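Flavodoxin-like domain (Synechococcus elongatus PCC 6301, PDB 3HLY) probably binds a flavin mononucleotide, as flavodoxins do, and is likely to carry electrons as one domain of a larger flavoprotein. Local coordinates at residues A[2-14]-A[25-38]. Residues are numbered along the deposited sequence; the frame is centred on the assembly and turned at random.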
loop_
_atom_site.group_PDB
_atom_site.type_symbol
_atom_site.label_atom_id
_atom_site.label_comp_id
_atom_site.label_asym_id
_atom_site.label_seq_id
_atom_site.Cartn_x
_atom_site.Cartn_y
_atom_site.Cartn_z
ATOM N N SER A 2 8.297 9.194 -5.428
ATOM C CA SER A 2 6.935 8.750 -5.826
ATOM C C SER A 2 6.382 7.757 -4.810
ATOM O O SER A 2 7.058 7.390 -3.844
ATOM C CB SER A 2 6.972 8.085 -7.201
ATOM O OG SER A 2 7.760 6.905 -7.167
ATOM N N VAL A 3 5.144 7.330 -5.032
ATOM C CA VAL A 3 4.523 6.375 -4.138
ATOM C C VAL A 3 4.152 5.099 -4.898
ATOM O O VAL A 3 3.585 5.149 -5.981
ATOM C CB VAL A 3 3.279 6.987 -3.472
ATOM C CG1 VAL A 3 2.613 5.967 -2.556
ATOM C CG2 VAL A 3 3.686 8.217 -2.672
ATOM N N LEU A 4 4.514 3.958 -4.337
ATOM C CA LEU A 4 4.203 2.687 -4.963
ATOM C C LEU A 4 2.991 2.101 -4.270
ATOM O O LEU A 4 2.996 1.935 -3.063
ATOM C CB LEU A 4 5.364 1.707 -4.810
ATOM C CG LEU A 4 5.061 0.232 -5.139
ATOM C CD1 LEU A 4 4.772 0.062 -6.639
ATOM C CD2 LEU A 4 6.240 -0.627 -4.744
ATOM N N ILE A 5 1.958 1.784 -5.036
ATOM C CA ILE A 5 0.776 1.163 -4.459
ATOM C C ILE A 5 0.741 -0.281 -4.943
ATOM O O ILE A 5 0.665 -0.551 -6.146
ATOM C CB ILE A 5 -0.511 1.888 -4.878
ATOM C CG1 ILE A 5 -0.457 3.338 -4.378
ATOM C CG2 ILE A 5 -1.727 1.185 -4.288
ATOM C CD1 ILE A 5 -1.717 4.138 -4.658
ATOM N N GLY A 6 0.844 -1.210 -3.998
ATOM C CA GLY A 6 0.819 -2.620 -4.335
ATOM C C GLY A 6 -0.408 -3.299 -3.756
ATOM O O GLY A 6 -0.817 -3.007 -2.629
ATOM N N TYR A 7 -1.010 -4.197 -4.530
ATOM C CA TYR A 7 -2.199 -4.920 -4.079
ATOM C C TYR A 7 -2.412 -6.151 -4.939
ATOM O O TYR A 7 -1.648 -6.407 -5.863
ATOM C CB TYR A 7 -3.445 -4.032 -4.170
ATOM C CG TYR A 7 -3.686 -3.468 -5.549
ATOM C CD1 TYR A 7 -2.884 -2.442 -6.049
ATOM C CD2 TYR A 7 -4.688 -3.985 -6.375
ATOM C CE1 TYR A 7 -3.067 -1.947 -7.332
ATOM C CE2 TYR A 7 -4.879 -3.493 -7.673
ATOM C CZ TYR A 7 -4.060 -2.473 -8.140
ATOM O OH TYR A 7 -4.227 -1.966 -9.408
ATOM N N LEU A 8 -3.455 -6.917 -4.632
ATOM C CA LEU A 8 -3.764 -8.104 -5.418
ATOM C C LEU A 8 -4.963 -7.829 -6.308
ATOM O O LEU A 8 -6.006 -7.372 -5.842
ATOM C CB LEU A 8 -4.073 -9.310 -4.521
ATOM C CG LEU A 8 -2.911 -10.049 -3.858
ATOM C CD1 LEU A 8 -2.334 -9.195 -2.747
ATOM C CD2 LEU A 8 -3.413 -11.371 -3.289
ATOM N N SER A 9 -4.816 -8.110 -7.592
ATOM C CA SER A 9 -5.914 -7.896 -8.513
ATOM C C SER A 9 -7.108 -8.730 -8.102
ATOM O O SER A 9 -6.984 -9.918 -7.830
ATOM C CB SER A 9 -5.507 -8.275 -9.935
ATOM O OG SER A 9 -4.725 -7.251 -10.520
ATOM N N ASP A 10 -8.266 -8.091 -8.048
ATOM C CA ASP A 10 -9.511 -8.759 -7.723
ATOM C C ASP A 10 -9.577 -9.530 -6.408
ATOM O O ASP A 10 -10.260 -10.550 -6.325
ATOM C CB ASP A 10 -9.903 -9.674 -8.890
ATOM C CG ASP A 10 -9.914 -8.935 -10.219
ATOM O OD1 ASP A 10 -10.216 -7.723 -10.207
ATOM O OD2 ASP A 10 -9.627 -9.549 -11.274
ATOM N N TYR A 11 -8.875 -9.045 -5.388
ATOM C CA TYR A 11 -8.911 -9.661 -4.065
ATOM C C TYR A 11 -9.699 -8.708 -3.176
ATOM O O TYR A 11 -9.267 -7.585 -2.923
ATOM C CB TYR A 11 -7.505 -9.837 -3.484
ATOM C CG TYR A 11 -7.514 -10.496 -2.123
ATOM C CD1 TYR A 11 -6.754 -9.985 -1.072
ATOM C CD2 TYR A 11 -8.305 -11.624 -1.878
ATOM C CE1 TYR A 11 -6.785 -10.574 0.190
ATOM C CE2 TYR A 11 -8.343 -12.221 -0.620
ATOM C CZ TYR A 11 -7.585 -11.689 0.409
ATOM O OH TYR A 11 -7.654 -12.242 1.666
ATOM N N GLY A 12 -10.856 -9.148 -2.703
ATOM C CA GLY A 12 -11.667 -8.277 -1.872
ATOM C C GLY A 12 -11.976 -6.987 -2.619
ATOM O O GLY A 12 -12.430 -7.018 -3.765
ATOM N N TYR A 13 -11.725 -5.851 -1.976
ATOM C CA TYR A 13 -11.964 -4.552 -2.595
ATOM C C TYR A 13 -10.652 -3.829 -2.876
ATOM O O TYR A 13 -10.620 -2.602 -2.953
ATOM C CB TYR A 13 -12.849 -3.698 -1.690
ATOM C CG TYR A 13 -14.286 -4.163 -1.655
ATOM C CD1 TYR A 13 -15.257 -3.553 -2.453
ATOM C CD2 TYR A 13 -14.673 -5.226 -0.844
ATOM C CE1 TYR A 13 -16.580 -3.995 -2.439
ATOM C CE2 TYR A 13 -15.991 -5.674 -0.825
ATOM C CZ TYR A 13 -16.935 -5.056 -1.621
ATOM O OH TYR A 13 -18.234 -5.503 -1.595
ATOM N N SER A 14 -9.574 -4.598 -3.035
ATOM C CA SER A 14 -8.255 -4.030 -3.299
ATOM C C SER A 14 -8.213 -3.056 -4.478
ATOM O O SER A 14 -7.685 -1.954 -4.343
ATOM C CB SER A 14 -7.228 -5.141 -3.532
ATOM O OG SER A 14 -6.894 -5.776 -2.317
ATOM N N LEU A 25 -3.891 10.685 -4.094
ATOM C CA LEU A 25 -2.478 10.907 -4.313
ATOM C C LEU A 25 -2.092 11.669 -5.571
ATOM O O LEU A 25 -1.202 12.515 -5.510
ATOM C CB LEU A 25 -1.746 9.570 -4.311
ATOM C CG LEU A 25 -1.285 9.108 -2.943
ATOM C CD1 LEU A 25 -0.779 7.672 -3.029
ATOM C CD2 LEU A 25 -0.196 10.072 -2.443
ATOM N N VAL A 26 -2.713 11.364 -6.713
ATOM C CA VAL A 26 -2.346 12.061 -7.950
ATOM C C VAL A 26 -2.820 13.507 -7.981
ATOM O O VAL A 26 -2.170 14.346 -8.574
ATOM C CB VAL A 26 -2.859 11.328 -9.242
ATOM C CG1 VAL A 26 -2.176 9.997 -9.379
ATOM C CG2 VAL A 26 -4.368 11.171 -9.200
ATOM N N LYS A 27 -3.948 13.801 -7.335
ATOM C CA LYS A 27 -4.453 15.176 -7.291
ATOM C C LYS A 27 -3.413 16.121 -6.688
ATOM O O LYS A 27 -3.360 17.303 -7.036
ATOM C CB LYS A 27 -5.736 15.271 -6.454
ATOM C CG LYS A 27 -6.960 14.624 -7.081
ATOM C CD LYS A 27 -8.201 14.918 -6.255
ATOM C CE LYS A 27 -9.393 14.130 -6.762
ATOM N NZ LYS A 27 -9.624 14.357 -8.215
ATOM N N THR A 28 -2.588 15.608 -5.779
ATOM C CA THR A 28 -1.579 16.441 -5.150
ATOM C C THR A 28 -0.349 16.562 -6.008
ATOM O O THR A 28 0.577 17.278 -5.637
ATOM C CB THR A 28 -1.098 15.887 -3.813
ATOM O OG1 THR A 28 -0.211 14.787 -4.054
ATOM C CG2 THR A 28 -2.284 15.439 -2.969
ATOM N N GLY A 29 -0.315 15.840 -7.130
ATOM C CA GLY A 29 0.843 15.923 -7.998
ATOM C C GLY A 29 1.915 14.881 -7.767
ATOM O O GLY A 29 2.993 14.966 -8.349
ATOM N N VAL A 30 1.643 13.894 -6.925
ATOM C CA VAL A 30 2.627 12.839 -6.695
ATOM C C VAL A 30 2.465 11.799 -7.807
ATOM O O VAL A 30 1.348 11.570 -8.268
ATOM C CB VAL A 30 2.394 12.147 -5.345
ATOM C CG1 VAL A 30 3.294 10.926 -5.228
ATOM C CG2 VAL A 30 2.667 13.130 -4.213
ATOM N N ALA A 31 3.565 11.200 -8.252
ATOM C CA ALA A 31 3.507 10.169 -9.295
ATOM C C ALA A 31 3.233 8.826 -8.631
ATOM O O ALA A 31 4.027 8.361 -7.820
ATOM C CB ALA A 31 4.824 10.091 -10.061
ATOM N N VAL A 32 2.122 8.196 -8.992
ATOM C CA VAL A 32 1.775 6.920 -8.394
ATOM C C VAL A 32 2.104 5.717 -9.262
ATOM O O VAL A 32 1.731 5.659 -10.437
ATOM C CB VAL A 32 0.288 6.883 -8.062
ATOM C CG1 VAL A 32 -0.068 5.562 -7.404
ATOM C CG2 VAL A 32 -0.047 8.068 -7.174
ATOM N N GLU A 33 2.800 4.751 -8.685
ATOM C CA GLU A 33 3.134 3.557 -9.439
ATOM C C GLU A 33 2.374 2.371 -8.863
ATOM O O GLU A 33 2.590 1.968 -7.723
ATOM C CB GLU A 33 4.649 3.327 -9.408
ATOM C CG GLU A 33 5.130 2.166 -10.251
ATOM C CD GLU A 33 6.597 2.296 -10.624
ATOM O OE1 GLU A 33 7.437 2.515 -9.722
ATOM O OE2 GLU A 33 6.914 2.175 -11.826
HETATM N N MSE A 34 1.464 1.833 -9.666
HETATM C CA MSE A 34 0.634 0.709 -9.259
HETATM C C MSE A 34 1.242 -0.603 -9.729
HETATM O O MSE A 34 1.747 -0.707 -10.841
HETATM C CB MSE A 34 -0.759 0.865 -9.846
HETATM C CG MSE A 34 -1.221 2.297 -9.831
HETATM SE SE MSE A 34 -3.050 2.416 -9.311
HETATM C CE MSE A 34 -2.839 2.134 -7.417
ATOM N N VAL A 35 1.161 -1.602 -8.867
ATOM C CA VAL A 35 1.710 -2.913 -9.145
ATOM C C VAL A 35 0.739 -3.979 -8.663
ATOM O O VAL A 35 0.096 -3.810 -7.630
ATOM C CB VAL A 35 3.079 -3.060 -8.431
ATOM C CG1 VAL A 35 3.443 -4.521 -8.262
ATOM C CG2 VAL A 35 4.152 -2.331 -9.229
ATOM N N ASP A 36 0.614 -5.056 -9.437
ATOM C CA ASP A 36 -0.258 -6.168 -9.090
ATOM C C ASP A 36 0.696 -7.232 -8.562
ATOM O O ASP A 36 1.506 -7.769 -9.314
ATOM C CB ASP A 36 -0.982 -6.692 -10.332
ATOM C CG ASP A 36 -1.943 -7.834 -10.025
ATOM O OD1 ASP A 36 -2.110 -8.200 -8.839
ATOM O OD2 ASP A 36 -2.544 -8.366 -10.988
ATOM N N LEU A 37 0.598 -7.523 -7.269
ATOM C CA LEU A 37 1.479 -8.497 -6.637
ATOM C C LEU A 37 1.344 -9.910 -7.227
ATOM O O LEU A 37 2.306 -10.684 -7.238
ATOM C CB LEU A 37 1.214 -8.491 -5.133
ATOM C CG LEU A 37 1.309 -7.071 -4.529
ATOM C CD1 LEU A 37 0.997 -7.108 -3.049
ATOM C CD2 LEU A 37 2.702 -6.488 -4.765
ATOM N N ARG A 38 0.154 -10.232 -7.726
ATOM C CA ARG A 38 -0.109 -11.533 -8.328
ATOM C C ARG A 38 0.696 -11.760 -9.595
ATOM O O ARG A 38 0.907 -12.906 -9.985
ATOM C CB ARG A 38 -1.574 -11.680 -8.731
ATOM C CG ARG A 38 -2.619 -11.690 -7.654
ATOM C CD ARG A 38 -3.956 -11.891 -8.343
ATOM N NE ARG A 38 -5.102 -11.715 -7.463
ATOM C CZ ARG A 38 -5.570 -12.648 -6.646
ATOM N NH1 ARG A 38 -4.988 -13.841 -6.588
ATOM N NH2 ARG A 38 -6.633 -12.385 -5.895
#
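Asp36 and Arg38 both bond to the backbone of Ser9, in the loop that follows strand 3-7. Asp36 OD1 accepts the backbone N of Ser9 at 3.0 Å and that of Arg38 from the opposite face of the carboxylate, the second bond closing an Asx turn. With chi1 at -178°, Asp36 holds its CG anti to its own N, which carries the carboxylate across to Ser9. The Arg38 side chain, extended from CG to NE, brings NE to within 2.6 Å of Ser9 O, in the carbonyl plane and on a lone pair; NH2 adds a weak bond to the same oxygen. Leu8 CD2 lies over the centre of one guanidinium face. Replacing Asp36 with alanine would probably strand two backbone N-H groups, those of Ser9 and Arg38, and leave the loop tied here mainly through Arg38.

Strands 3-7 and 32-36 pair in parallel: Glu33 N gives to Val3 O, Ile5 N to Glu33 O at 2.8 Å, and Leu37 N to Tyr7 O.

On the face lined by Val3, Ile5 and Tyr7, packed against helix 14-27, Ile5 CD1 meets Val32 CG1 at 3.5 Å and comes near Leu25 CD1. The selenomethionine Met34, bent at chi2 and chi3, curls its CE back against Ile5 CB. On the other face, toward helix 42-51, Leu4 CD1 packs on Val35 CG2 at 3.6 Å.

The two strands and the helix between them form the first beta-alpha-beta unit of the flavodoxin-like fold. Apolar side chains pack along the strands; at their C-terminal ends, where flavodoxins hold their cofactor, Asp36 and Arg38 add side-chain bonds that tie the loop's backbone to the end of strand 32-36 and the residues just after it.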